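Local coordinates for protein cortical-lytic enzyme (Bacillus cereus, PDB 4S3J) that degrades the cortex peptidoglycan during spore germination, acting as an N-acetylglucosaminidase that probably recognises the muramic-δ-lactam residues specific to spores, at residues A[175-178]-A[184-187]; A[215-220]-A[231-236]; A[236-241]-A[275-280]. All blocks are in the same frame, centred on the assembly; numbering follows the deposited sequence.

Interaction 1: residues A[175-178]-A[184-187]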
ATOM      1  N   ASN A 175       9.536 -16.624   8.803  1.00 16.81           N
ATOM      2  CA  ASN A 175      10.715 -17.389   9.232  1.00 16.96           C
ATOM      3  C   ASN A 175      11.735 -16.473   9.910  1.00 18.56           C
ATOM      4  O   ASN A 175      12.902 -16.396   9.509  1.00 21.74           O
ATOM      5  CB  ASN A 175      11.354 -18.115   8.050  1.00 17.46           C
ATOM      6  CG  ASN A 175      11.836 -17.170   6.983  1.00 21.95           C
ATOM      7  OD1 ASN A 175      11.184 -16.160   6.687  1.00 18.16           O
ATOM      8  ND2 ASN A 175      12.974 -17.499   6.376  1.00 21.45           N
ATOM      9  N   ILE A 176      11.269 -15.749  10.927  1.00 18.26           N
ATOM     10  CA  ILE A 176      12.118 -14.863  11.717  1.00 19.29           C
ATOM     11  C   ILE A 176      12.633 -15.556  12.967  1.00 22.91           C
ATOM     12  O   ILE A 176      11.860 -16.195  13.694  1.00 21.43           O
ATOM     13  CB  ILE A 176      11.363 -13.601  12.100  1.00 17.40           C
ATOM     14  CG1 ILE A 176      11.085 -12.783  10.848  1.00 18.15           C
ATOM     15  CG2 ILE A 176      12.177 -12.773  13.098  1.00 22.27           C
ATOM     16  CD1 ILE A 176      10.117 -11.613  11.054  1.00 19.25           C
ATOM     17  N   GLU A 177      13.942 -15.429  13.199  1.00 19.46           N
ATOM     18  CA  GLU A 177      14.581 -15.876  14.428  1.00 20.75           C
ATOM     19  C   GLU A 177      15.392 -14.716  14.966  1.00 21.79           C
ATOM     20  O   GLU A 177      16.190 -14.145  14.228  1.00 23.31           O
ATOM     21  CB  GLU A 177      15.527 -17.071  14.179  1.00 23.75           C
ATOM     22  CG  GLU A 177      14.836 -18.361  13.873  1.00 35.44           C
ATOM     23  CD  GLU A 177      15.777 -19.573  13.871  1.00 36.79           C
ATOM     24  OE1 GLU A 177      16.820 -19.553  13.174  1.00 25.24           O
ATOM     25  OE2 GLU A 177      15.469 -20.542  14.587  1.00 29.57           O
ATOM     26  N   ASN A 178      15.190 -14.381  16.241  1.00 24.90           N
ATOM     27  CA  ASN A 178      15.904 -13.285  16.880  1.00 28.06           C
ATOM     28  C   ASN A 178      15.880 -12.003  16.039  1.00 29.23           C
ATOM     29  O   ASN A 178      16.897 -11.330  15.879  1.00 26.83           O
ATOM     30  CB  ASN A 178      17.341 -13.713  17.166  1.00 30.59           C
ATOM     31  CG  ASN A 178      17.413 -14.947  18.070  1.00 53.83           C
ATOM     32  OD1 ASN A 178      18.120 -15.911  17.770  1.00 58.60           O
ATOM     33  ND2 ASN A 178      16.665 -14.923  19.169  1.00 44.74           N
ATOM     34  N   ASP A 184      18.285 -20.721   7.840  1.00 19.50           N
ATOM     35  CA  ASP A 184      18.472 -21.972   8.585  1.00 19.55           C
ATOM     36  C   ASP A 184      17.147 -22.513   9.098  1.00 21.82           C
ATOM     37  O   ASP A 184      16.910 -23.724   9.088  1.00 23.00           O
ATOM     38  CB  ASP A 184      19.436 -21.768   9.759  1.00 22.88           C
ATOM     39  CG  ASP A 184      20.858 -21.514   9.314  1.00 30.58           C
ATOM     40  OD1 ASP A 184      21.185 -21.859   8.158  1.00 31.12           O
ATOM     41  OD2 ASP A 184      21.649 -20.990  10.133  1.00 32.58           O
ATOM     42  N   LEU A 185      16.269 -21.616   9.529  1.00 20.92           N
ATOM     43  CA  LEU A 185      14.942 -22.011   9.996  1.00 23.78           C
ATOM     44  C   LEU A 185      14.113 -22.665   8.880  1.00 21.90           C
ATOM     45  O   LEU A 185      13.535 -23.725   9.089  1.00 22.17           O
ATOM     46  CB  LEU A 185      14.207 -20.797  10.570  1.00 21.90           C
ATOM     47  CG  LEU A 185      12.746 -20.936  10.990  1.00 21.16           C
ATOM     48  CD1 LEU A 185      12.513 -22.072  11.990  1.00 23.22           C
ATOM     49  CD2 LEU A 185      12.278 -19.593  11.573  1.00 18.79           C
ATOM     50  N   THR A 186      14.033 -22.041   7.705  1.00 23.64           N
ATOM     51  CA  THR A 186      13.277 -22.658   6.613  1.00 21.51           C
ATOM     52  C   THR A 186      13.931 -23.947   6.124  1.00 22.21           C
ATOM     53  O   THR A 186      13.240 -24.829   5.656  1.00 23.37           O
ATOM     54  CB  THR A 186      13.050 -21.679   5.413  1.00 22.66           C
ATOM     55  OG1 THR A 186      14.145 -20.771   5.301  1.00 25.88           O
ATOM     56  CG2 THR A 186      11.796 -20.863   5.631  1.00 25.46           C
ATOM     57  N   SER A 187      15.251 -24.096   6.242  1.00 23.78           N
ATOM     58  CA  SER A 187      15.856 -25.355   5.823  1.00 25.02           C
ATOM     59  C   SER A 187      15.348 -26.505   6.685  1.00 21.46           C
ATOM     60  O   SER A 187      15.091 -27.602   6.180  1.00 24.36           O
ATOM     61  CB  SER A 187      17.379 -25.273   5.863  1.00 29.58           C
ATOM     62  OG  SER A 187      17.850 -24.482   4.774  1.00 25.54           O
TER
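Apolar packing of Leu185 and Thr186 against Asn175 and Glu177 joins the end of strand 168-177 to the first turn of helix 183-191, on the catalytic side of the barrel. No hydrogen bond runs directly between the two segments, which bury 237 Å² between them. Leu185 does most of the work. With CG anti to the backbone N (chi1 174°), it sends CD2 onto the strand backbone, 3.6 Å from CA of Asn175, and the same methyl lies 3.7 Å from CG of Glu177. The Glu177 chain then runs on over the base of the leucine, its CD 3.9 Å from Leu185 CB. Its carboxylate is held by others: OE2 forms a salt bridge with Arg145, while OE1 is hydrogen-bonded to the hydroxyl of Ser182, which also bonds Leu185 N. In this TIM barrel of glycosyl hydrolase family 18 the chain leaves the strand, turns back through the short antiparallel strand 180-181 and enters the helix, so Ser182 stands at the join. Chi1 of Asn175 (61°) turns the amide so that ND2 lies 3.6 Å from CG2 of Thr186; CB of Asn175, already directed at the helix, is 3.7 Å from that methyl. OG1 of Thr186 also lies near ND2 of Asn175, at 3.6 Å, but the hydrogen bonds of ND2 go to the carbonyls of Ser182 and Glu220, the probable proton donor, and Thr186 OG1 is hydrogen-bonded to the carbonyl of Ala183 in its own helix.

Interaction 2: residues A[215-220]-A[231-236]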
ATOM      1  N   ILE A 215      -4.186 -18.175   5.119  1.00 22.68           N
ATOM      2  CA  ILE A 215      -2.876 -18.488   5.666  1.00 19.70           C
ATOM      3  C   ILE A 215      -1.819 -17.886   4.766  1.00 18.61           C
ATOM      4  O   ILE A 215      -1.767 -18.186   3.566  1.00 19.26           O
ATOM      5  CB  ILE A 215      -2.653 -20.019   5.785  1.00 20.68           C
ATOM      6  CG1 ILE A 215      -3.594 -20.651   6.821  1.00 26.50           C
ATOM      7  CG2 ILE A 215      -1.239 -20.315   6.296  1.00 22.43           C
ATOM      8  CD1 ILE A 215      -5.023 -20.673   6.497  1.00 34.41           C
ATOM      9  N   HIS A 216      -1.013 -17.000   5.338  1.00 18.27           N
ATOM     10  CA  HIS A 216      -0.051 -16.222   4.576  1.00 17.91           C
ATOM     11  C   HIS A 216       1.394 -16.474   5.005  1.00 19.78           C
ATOM     12  O   HIS A 216       1.753 -16.187   6.140  1.00 20.76           O
ATOM     13  CB  HIS A 216      -0.327 -14.728   4.730  1.00 17.05           C
ATOM     14  CG  HIS A 216       0.558 -13.878   3.876  1.00 16.68           C
ATOM     15  ND1 HIS A 216       0.221 -13.514   2.602  1.00 17.34           N
ATOM     16  CD2 HIS A 216       1.797 -13.366   4.102  1.00 19.99           C
ATOM     17  CE1 HIS A 216       1.197 -12.793   2.069  1.00 22.65           C
ATOM     18  NE2 HIS A 216       2.165 -12.701   2.962  1.00 21.52           N
ATOM     19  N   PHE A 217       2.222 -16.964   4.084  1.00 20.34           N
ATOM     20  CA  PHE A 217       3.638 -17.158   4.358  1.00 20.19           C
ATOM     21  C   PHE A 217       4.484 -16.013   3.841  1.00 18.68           C
ATOM     22  O   PHE A 217       4.469 -15.667   2.635  1.00 21.23           O
ATOM     23  CB  PHE A 217       4.120 -18.477   3.763  1.00 20.97           C
ATOM     24  CG  PHE A 217       3.479 -19.661   4.385  1.00 20.58           C
ATOM     25  CD1 PHE A 217       3.925 -20.129   5.608  1.00 20.01           C
ATOM     26  CD2 PHE A 217       2.430 -20.313   3.763  1.00 20.82           C
ATOM     27  CE1 PHE A 217       3.334 -21.206   6.206  1.00 19.88           C
ATOM     28  CE2 PHE A 217       1.832 -21.409   4.357  1.00 23.08           C
ATOM     29  CZ  PHE A 217       2.288 -21.857   5.583  1.00 22.44           C
ATOM     30  N   ASP A 218       5.142 -15.359   4.786  1.00 19.88           N
ATOM     31  CA  ASP A 218       6.163 -14.383   4.473  1.00 18.68           C
ATOM     32  C   ASP A 218       7.504 -14.995   4.846  1.00 22.45           C
ATOM     33  O   ASP A 218       8.047 -14.718   5.916  1.00 20.35           O
ATOM     34  CB  ASP A 218       5.928 -13.072   5.208  1.00 21.77           C
ATOM     35  CG  ASP A 218       6.976 -12.029   4.869  1.00 24.54           C
ATOM     36  OD1 ASP A 218       7.683 -12.211   3.849  1.00 20.46           O
ATOM     37  OD2 ASP A 218       7.074 -11.022   5.598  1.00 33.92           O
ATOM     38  N   PHE A 219       7.995 -15.872   3.977  1.00 19.55           N
ATOM     39  CA  PHE A 219       9.318 -16.479   4.124  1.00 18.81           C
ATOM     40  C   PHE A 219      10.294 -15.708   3.234  1.00 22.13           C
ATOM     41  O   PHE A 219      10.110 -15.644   2.000  1.00 23.18           O
ATOM     42  CB  PHE A 219       9.305 -17.968   3.724  1.00 20.31           C
ATOM     43  CG  PHE A 219       8.633 -18.894   4.725  1.00 19.51           C
ATOM     44  CD1 PHE A 219       8.218 -18.455   5.971  1.00 18.22           C
ATOM     45  CD2 PHE A 219       8.448 -20.236   4.407  1.00 22.80           C
ATOM     46  CE1 PHE A 219       7.630 -19.325   6.873  1.00 18.43           C
ATOM     47  CE2 PHE A 219       7.859 -21.103   5.309  1.00 26.86           C
ATOM     48  CZ  PHE A 219       7.456 -20.644   6.545  1.00 22.18           C
ATOM     49  N   GLU A 220      11.282 -15.071   3.845  1.00 19.75           N
ATOM     50  CA  GLU A 220      12.307 -14.323   3.115  1.00 20.30           C
ATOM     51  C   GLU A 220      13.704 -14.798   3.520  1.00 25.18           C
ATOM     52  O   GLU A 220      13.861 -15.457   4.539  1.00 23.59           O
ATOM     53  CB  GLU A 220      12.149 -12.824   3.358  1.00 19.48           C
ATOM     54  CG  GLU A 220      10.800 -12.315   2.883  1.00 19.79           C
ATOM     55  CD  GLU A 220      10.613 -10.838   3.099  1.00 22.12           C
ATOM     56  OE1 GLU A 220      11.567 -10.066   2.860  1.00 31.55           O
ATOM     57  OE2 GLU A 220       9.508 -10.447   3.543  1.00 23.90           O
ATOM     58  N   ASN A 231       8.264 -24.667  -2.766  1.00 24.88           N
ATOM     59  CA  ASN A 231       7.131 -25.000  -3.637  1.00 23.37           C
ATOM     60  C   ASN A 231       6.381 -26.227  -3.135  1.00 24.59           C
ATOM     61  O   ASN A 231       5.155 -26.218  -3.058  1.00 27.43           O
ATOM     62  CB  ASN A 231       7.580 -25.230  -5.087  1.00 29.57           C
ATOM     63  CG  ASN A 231       8.154 -23.996  -5.724  1.00 28.82           C
ATOM     64  OD1 ASN A 231       7.848 -22.873  -5.313  1.00 26.26           O
ATOM     65  ND2 ASN A 231       8.984 -24.185  -6.748  1.00 28.13           N
ATOM     66  N   ARG A 232       7.110 -27.280  -2.758  1.00 27.19           N
ATOM     67  CA  ARG A 232       6.465 -28.491  -2.249  1.00 26.36           C
ATOM     68  C   ARG A 232       5.737 -28.234  -0.944  1.00 28.43           C
ATOM     69  O   ARG A 232       4.654 -28.764  -0.723  1.00 25.16           O
ATOM     70  CB  ARG A 232       7.469 -29.625  -2.033  1.00 29.96           C
ATOM     71  CG  ARG A 232       8.104 -30.193  -3.272  1.00 49.22           C
ATOM     72  CD  ARG A 232       8.717 -31.542  -2.950  1.00 53.94           C
ATOM     73  NE  ARG A 232       9.794 -31.418  -1.966  1.00 32.78           N
ATOM     74  CZ  ARG A 232      11.067 -31.180  -2.270  1.00 44.90           C
ATOM     75  NH1 ARG A 232      11.437 -31.053  -3.541  1.00 49.86           N
ATOM     76  NH2 ARG A 232      11.976 -31.079  -1.304  1.00 45.25           N
ATOM     77  N   PHE A 233       6.338 -27.443  -0.057  1.00 22.73           N
ATOM     78  CA  PHE A 233       5.656 -27.088   1.174  1.00 25.11           C
ATOM     79  C   PHE A 233       4.335 -26.377   0.870  1.00 26.90           C
ATOM     80  O   PHE A 233       3.306 -26.694   1.460  1.00 22.97           O
ATOM     81  CB  PHE A 233       6.550 -26.202   2.053  1.00 23.86           C
ATOM     82  CG  PHE A 233       5.836 -25.587   3.218  1.00 25.93           C
ATOM     83  CD1 PHE A 233       5.388 -26.370   4.266  1.00 27.79           C
ATOM     84  CD2 PHE A 233       5.629 -24.213   3.277  1.00 23.29           C
ATOM     85  CE1 PHE A 233       4.738 -25.805   5.347  1.00 24.93           C
ATOM     86  CE2 PHE A 233       4.982 -23.642   4.363  1.00 26.86           C
ATOM     87  CZ  PHE A 233       4.538 -24.438   5.394  1.00 24.13           C
ATOM     88  N   LEU A 234       4.358 -25.421  -0.051  1.00 23.89           N
ATOM     89  CA  LEU A 234       3.141 -24.686  -0.367  1.00 21.70           C
ATOM     90  C   LEU A 234       2.089 -25.627  -0.949  1.00 24.33           C
ATOM     91  O   LEU A 234       0.914 -25.523  -0.580  1.00 23.87           O
ATOM     92  CB  LEU A 234       3.441 -23.533  -1.321  1.00 21.29           C
ATOM     93  CG  LEU A 234       4.274 -22.393  -0.708  1.00 22.76           C
ATOM     94  CD1 LEU A 234       4.682 -21.465  -1.823  1.00 25.40           C
ATOM     95  CD2 LEU A 234       3.515 -21.635   0.390  1.00 21.78           C
ATOM     96  N   ARG A 235       2.499 -26.592  -1.781  1.00 26.61           N
ATOM     97  CA  ARG A 235       1.540 -27.559  -2.288  1.00 27.98           C
ATOM     98  C   ARG A 235       0.978 -28.380  -1.139  1.00 29.62           C
ATOM     99  O   ARG A 235      -0.211 -28.649  -1.096  1.00 26.87           O
ATOM    100  CB  ARG A 235       2.155 -28.501  -3.340  1.00 27.57           C
ATOM    101  CG  ARG A 235       2.737 -27.805  -4.555  1.00 34.15           C
ATOM    102  CD  ARG A 235       3.300 -28.767  -5.604  1.00 37.07           C
ATOM    103  NE  ARG A 235       3.960 -28.007  -6.665  1.00 40.60           N
ATOM    104  CZ  ARG A 235       5.275 -27.942  -6.862  1.00 46.45           C
ATOM    105  NH1 ARG A 235       6.117 -28.637  -6.100  1.00 35.68           N
ATOM    106  NH2 ARG A 235       5.755 -27.188  -7.846  1.00 40.32           N
ATOM    107  N   ASN A 236       1.832 -28.774  -0.193  1.00 24.89           N
ATOM    108  CA  ASN A 236       1.361 -29.588   0.925  1.00 25.30           C
ATOM    109  C   ASN A 236       0.334 -28.851   1.779  1.00 26.02           C
ATOM    110  O   ASN A 236      -0.654 -29.437   2.208  1.00 28.97           O
ATOM    111  CB  ASN A 236       2.526 -30.028   1.806  1.00 24.81           C
ATOM    112  CG  ASN A 236       3.411 -31.075   1.137  1.00 28.90           C
ATOM    113  OD1 ASN A 236       3.019 -31.718   0.156  1.00 31.68           O
ATOM    114  ND2 ASN A 236       4.622 -31.238   1.661  1.00 30.29           N
TER
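Asn231 ND2 is gripped by two carboxylate oxygens, Glu228 OE1 of its own helix and Asp268 OD2; from the same helix Phe233 and Leu234 reach the Phe217 ring. The contact itself is wholly apolar. Phe233, its CG anti to the backbone N (chi1 169°), directs its ring edge at one face of Phe217 in a T-shaped pair, centroids 4.9 Å apart and planes at 73°. Its CE2 stands 3.4 Å above the Phe217 plane, displaced toward the rim, while CZ of Phe233 comes to 3.4 Å from CZ of Phe217. Leu234 slides past the same ring in the opposite direction, its CD2 3.8 Å from CD2 of Phe217. Two residues on, the side chains of Phe219 and Phe233 cross at about a right angle, CE2 of Phe219 4.0 Å from CE2 of Phe233, an oblique meeting; the Phe219 ring also meets that of Tyr230. Helix 193-210 adds Gln196 and Ile200 against Phe233. Phe217 and Phe219 thus face the helix, while His216, bound to Ser248 and Thr250, and Asp218 point the other way, and OD1 of Asp218 lies 2.6 Å from OE2 of Glu220. This is the beta-alpha packing of a TIM barrel, on the family 18 strand that leads into the Asp-x-Glu sequence of Asp218 and Glu220, whose glutamate is the probable proton donor.

Interaction 3: residues A[236-241]-A[275-280]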
ATOM      1  N   ASN A 236       1.832 -28.774  -0.193  1.00 24.89           N
ATOM      2  CA  ASN A 236       1.361 -29.588   0.925  1.00 25.30           C
ATOM      3  C   ASN A 236       0.334 -28.851   1.779  1.00 26.02           C
ATOM      4  O   ASN A 236      -0.654 -29.437   2.208  1.00 28.97           O
ATOM      5  CB  ASN A 236       2.526 -30.028   1.806  1.00 24.81           C
ATOM      6  CG  ASN A 236       3.411 -31.075   1.137  1.00 28.90           C
ATOM      7  OD1 ASN A 236       3.019 -31.718   0.156  1.00 31.68           O
ATOM      8  ND2 ASN A 236       4.622 -31.238   1.661  1.00 30.29           N
ATOM      9  N   VAL A 237       0.566 -27.565   2.032  1.00 26.06           N
ATOM     10  CA  VAL A 237      -0.398 -26.774   2.790  1.00 22.86           C
ATOM     11  C   VAL A 237      -1.697 -26.606   2.002  1.00 23.18           C
ATOM     12  O   VAL A 237      -2.782 -26.801   2.548  1.00 26.84           O
ATOM     13  CB  VAL A 237       0.156 -25.372   3.146  1.00 22.00           C
ATOM     14  CG1 VAL A 237      -0.918 -24.542   3.841  1.00 23.02           C
ATOM     15  CG2 VAL A 237       1.392 -25.495   4.040  1.00 22.29           C
ATOM     16  N   LYS A 238      -1.573 -26.234   0.730  1.00 24.52           N
ATOM     17  CA  LYS A 238      -2.740 -25.989  -0.127  1.00 26.66           C
ATOM     18  C   LYS A 238      -3.652 -27.208  -0.153  1.00 25.68           C
ATOM     19  O   LYS A 238      -4.876 -27.090  -0.030  1.00 28.65           O
ATOM     20  CB  LYS A 238      -2.300 -25.635  -1.547  1.00 26.02           C
ATOM     21  CG  LYS A 238      -3.466 -25.366  -2.494  1.00 29.19           C
ATOM     22  CD  LYS A 238      -4.285 -24.195  -2.053  1.00 40.85           C
ATOM     23  CE  LYS A 238      -5.392 -23.923  -3.034  1.00 56.12           C
ATOM     24  NZ  LYS A 238      -6.363 -22.986  -2.433  1.00 62.61           N
ATOM     25  N   ILE A 239      -3.061 -28.384  -0.289  1.00 27.47           N
ATOM     26  CA  ILE A 239      -3.880 -29.580  -0.381  1.00 33.42           C
ATOM     27  C   ILE A 239      -4.623 -29.835   0.927  1.00 29.90           C
ATOM     28  O   ILE A 239      -5.751 -30.296   0.894  1.00 31.90           O
ATOM     29  CB  ILE A 239      -3.025 -30.813  -0.752  1.00 33.07           C
ATOM     30  CG1 ILE A 239      -2.498 -30.679  -2.185  1.00 31.92           C
ATOM     31  CG2 ILE A 239      -3.824 -32.104  -0.601  1.00 38.03           C
ATOM     32  CD1 ILE A 239      -1.336 -31.623  -2.505  1.00 39.16           C
ATOM     33  N   ARG A 240      -4.046 -29.448   2.066  1.00 28.83           N
ATOM     34  CA  ARG A 240      -4.689 -29.733   3.345  1.00 25.57           C
ATOM     35  C   ARG A 240      -5.584 -28.644   3.895  1.00 26.34           C
ATOM     36  O   ARG A 240      -6.262 -28.876   4.891  1.00 38.83           O
ATOM     37  CB  ARG A 240      -3.625 -30.035   4.412  1.00 29.46           C
ATOM     38  CG  ARG A 240      -2.960 -31.398   4.255  1.00 36.24           C
ATOM     39  CD  ARG A 240      -1.839 -31.618   5.270  1.00 42.71           C
ATOM     40  NE  ARG A 240      -2.323 -31.622   6.651  1.00 39.19           N
ATOM     41  CZ  ARG A 240      -1.540 -31.773   7.720  1.00 46.92           C
ATOM     42  NH1 ARG A 240      -0.231 -31.955   7.571  1.00 33.20           N
ATOM     43  NH2 ARG A 240      -2.065 -31.751   8.941  1.00 38.85           N
ATOM     44  N   LEU A 241      -5.641 -27.481   3.250  1.00 28.63           N
ATOM     45  CA  LEU A 241      -6.524 -26.424   3.745  1.00 29.63           C
ATOM     46  C   LEU A 241      -7.968 -26.793   3.436  1.00 30.58           C
ATOM     47  O   LEU A 241      -8.288 -27.057   2.287  1.00 35.71           O
ATOM     48  CB  LEU A 241      -6.196 -25.060   3.130  1.00 29.77           C
ATOM     49  CG  LEU A 241      -4.869 -24.411   3.511  1.00 33.31           C
ATOM     50  CD1 LEU A 241      -4.651 -23.160   2.693  1.00 40.33           C
ATOM     51  CD2 LEU A 241      -4.874 -24.078   4.970  1.00 30.24           C
ATOM     52  N   ILE A 275       0.012 -22.418  -7.354  1.00 25.73           N
ATOM     53  CA  ILE A 275      -0.434 -23.022  -6.107  1.00 27.41           C
ATOM     54  C   ILE A 275      -1.355 -22.126  -5.279  1.00 27.74           C
ATOM     55  O   ILE A 275      -2.381 -22.570  -4.778  1.00 28.84           O
ATOM     56  CB  ILE A 275       0.771 -23.413  -5.235  1.00 26.96           C
ATOM     57  CG1 ILE A 275       1.696 -24.372  -5.993  1.00 30.02           C
ATOM     58  CG2 ILE A 275       0.307 -24.052  -3.926  1.00 27.19           C
ATOM     59  CD1 ILE A 275       3.075 -24.511  -5.392  1.00 25.04           C
ATOM     60  N   VAL A 276      -0.950 -20.883  -5.068  1.00 23.08           N
ATOM     61  CA  VAL A 276      -1.626 -20.035  -4.086  1.00 24.36           C
ATOM     62  C   VAL A 276      -2.863 -19.293  -4.628  1.00 23.43           C
ATOM     63  O   VAL A 276      -3.092 -19.215  -5.838  1.00 26.01           O
ATOM     64  CB  VAL A 276      -0.640 -18.990  -3.501  1.00 23.47           C
ATOM     65  CG1 VAL A 276       0.632 -19.657  -2.980  1.00 23.61           C
ATOM     66  CG2 VAL A 276      -0.308 -17.929  -4.540  1.00 27.06           C
ATOM     67  N   ASP A 277      -3.676 -18.768  -3.718  1.00 22.82           N
ATOM     68  CA  ASP A 277      -4.839 -17.966  -4.090  1.00 22.82           C
ATOM     69  C   ASP A 277      -4.450 -16.545  -4.466  1.00 23.96           C
ATOM     70  O   ASP A 277      -5.019 -15.979  -5.400  1.00 24.82           O
ATOM     71  CB  ASP A 277      -5.855 -17.970  -2.950  1.00 24.27           C
ATOM     72  CG  ASP A 277      -6.498 -19.332  -2.758  1.00 28.97           C
ATOM     73  OD1 ASP A 277      -7.411 -19.652  -3.547  1.00 33.41           O
ATOM     74  OD2 ASP A 277      -6.064 -20.098  -1.870  1.00 24.54           O
ATOM     75  N   PHE A 278      -3.498 -15.964  -3.747  1.00 20.97           N
ATOM     76  CA  PHE A 278      -2.940 -14.681  -4.149  1.00 19.93           C
ATOM     77  C   PHE A 278      -1.548 -14.476  -3.584  1.00 20.77           C
ATOM     78  O   PHE A 278      -1.119 -15.193  -2.669  1.00 19.11           O
ATOM     79  CB  PHE A 278      -3.865 -13.531  -3.747  1.00 19.65           C
ATOM     80  CG  PHE A 278      -4.019 -13.313  -2.259  1.00 20.36           C
ATOM     81  CD1 PHE A 278      -3.123 -12.512  -1.556  1.00 21.34           C
ATOM     82  CD2 PHE A 278      -5.097 -13.843  -1.582  1.00 20.35           C
ATOM     83  CE1 PHE A 278      -3.293 -12.274  -0.183  1.00 19.54           C
ATOM     84  CE2 PHE A 278      -5.283 -13.609  -0.234  1.00 19.51           C
ATOM     85  CZ  PHE A 278      -4.377 -12.825   0.471  1.00 21.31           C
ATOM     86  N   VAL A 279      -0.828 -13.544  -4.198  1.00 20.85           N
ATOM     87  CA  VAL A 279       0.498 -13.125  -3.748  1.00 18.37           C
ATOM     88  C   VAL A 279       0.480 -11.642  -3.424  1.00 17.99           C
ATOM     89  O   VAL A 279      -0.289 -10.873  -4.006  1.00 18.99           O
ATOM     90  CB  VAL A 279       1.603 -13.381  -4.804  1.00 20.15           C
ATOM     91  CG1 VAL A 279       1.734 -14.881  -5.113  1.00 20.74           C
ATOM     92  CG2 VAL A 279       1.339 -12.607  -6.086  1.00 23.62           C
ATOM     93  N   VAL A 280       1.330 -11.279  -2.472  1.00 16.78           N
ATOM     94  CA  VAL A 280       1.622  -9.884  -2.142  1.00 16.22           C
ATOM     95  C   VAL A 280       3.050  -9.589  -2.596  1.00 18.34           C
ATOM     96  O   VAL A 280       4.002 -10.146  -2.053  1.00 17.92           O
ATOM     97  CB  VAL A 280       1.457  -9.592  -0.634  1.00 15.82           C
ATOM     98  CG1 VAL A 280       1.919  -8.186  -0.311  1.00 17.39           C
ATOM     99  CG2 VAL A 280       0.011  -9.763  -0.209  1.00 22.26           C
TER
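Lys238 on the last turn of helix 227-240 reaches across to Asp277, just ahead of strand 278-281, and makes a salt bridge there. NZ donates to OD2 of Asp277 over 3.0 Å, arriving on the syn side of that oxygen and 24° out of the carboxylate plane. The other oxygen, OD1 of Asp277, stays 3.7 Å from the ammonium nitrogen, so the grip is lopsided. OD2 has a second donor in the backbone N of Leu247, which makes it the more heavily used oxygen; a positive charge and an N-H converging on it would be expected to stabilise the carboxylate as an anion. The lysine gets there by a kink: CG is anti to the backbone N (chi1 180°), chi2 turns the chain at 62°, and the rest runs extended to the acid. On the way its methylenes pass the carbonyl of Ile275, with CD 3.7 Å from that O, and CB packs 3.9 Å from CG2 of Ile275. In the TIM barrel this lies at the end where strands enter, opposite the catalytic mouth, and it joins the helix following strand 214-218 to the turn that leads from helix 269-275 into strand 278-281. Asp277 also has a backbone hydrogen bond with Leu247 of the adjacent parallel strand 246-251, so its side chain and main chain hold the same residue. The next carbonyl back, that of Val276, is bonded by Lys317 NZ. As the helix finishes, its own amides are served less well: Arg240 N and Leu241 N each make a weak 3.0 Å bond to Val237 O. On the flank toward helix 193-210, Asn236 ND2 bonds Gln196 OE1 and Arg240 NH2 bonds Thr201 OG1.

Overall arrangement
Interactions 1 and 2 sit side by side on neighbouring strands 168-177 and 214-218, their centres 14 Å apart. They meet at the catalytic end: ND2 of Asn175 lies 2.9 Å from O of Glu220, a probable hydrogen bond, and CG2 of Thr186 packs 3.6 Å from CD2 of Phe219. Through the Asn175 amide, interaction 1 reaches the main-chain carbonyl of Glu220, the probable proton donor. Interaction 3 follows on along helix 227-240, sharing Asn236 with interaction 2, with centres only 7 Å apart. There CD1 of Ile275 packs 3.4 Å from CG of Arg235. Interactions 1 and 3 do not touch, their nearest atoms being about 11 Å apart.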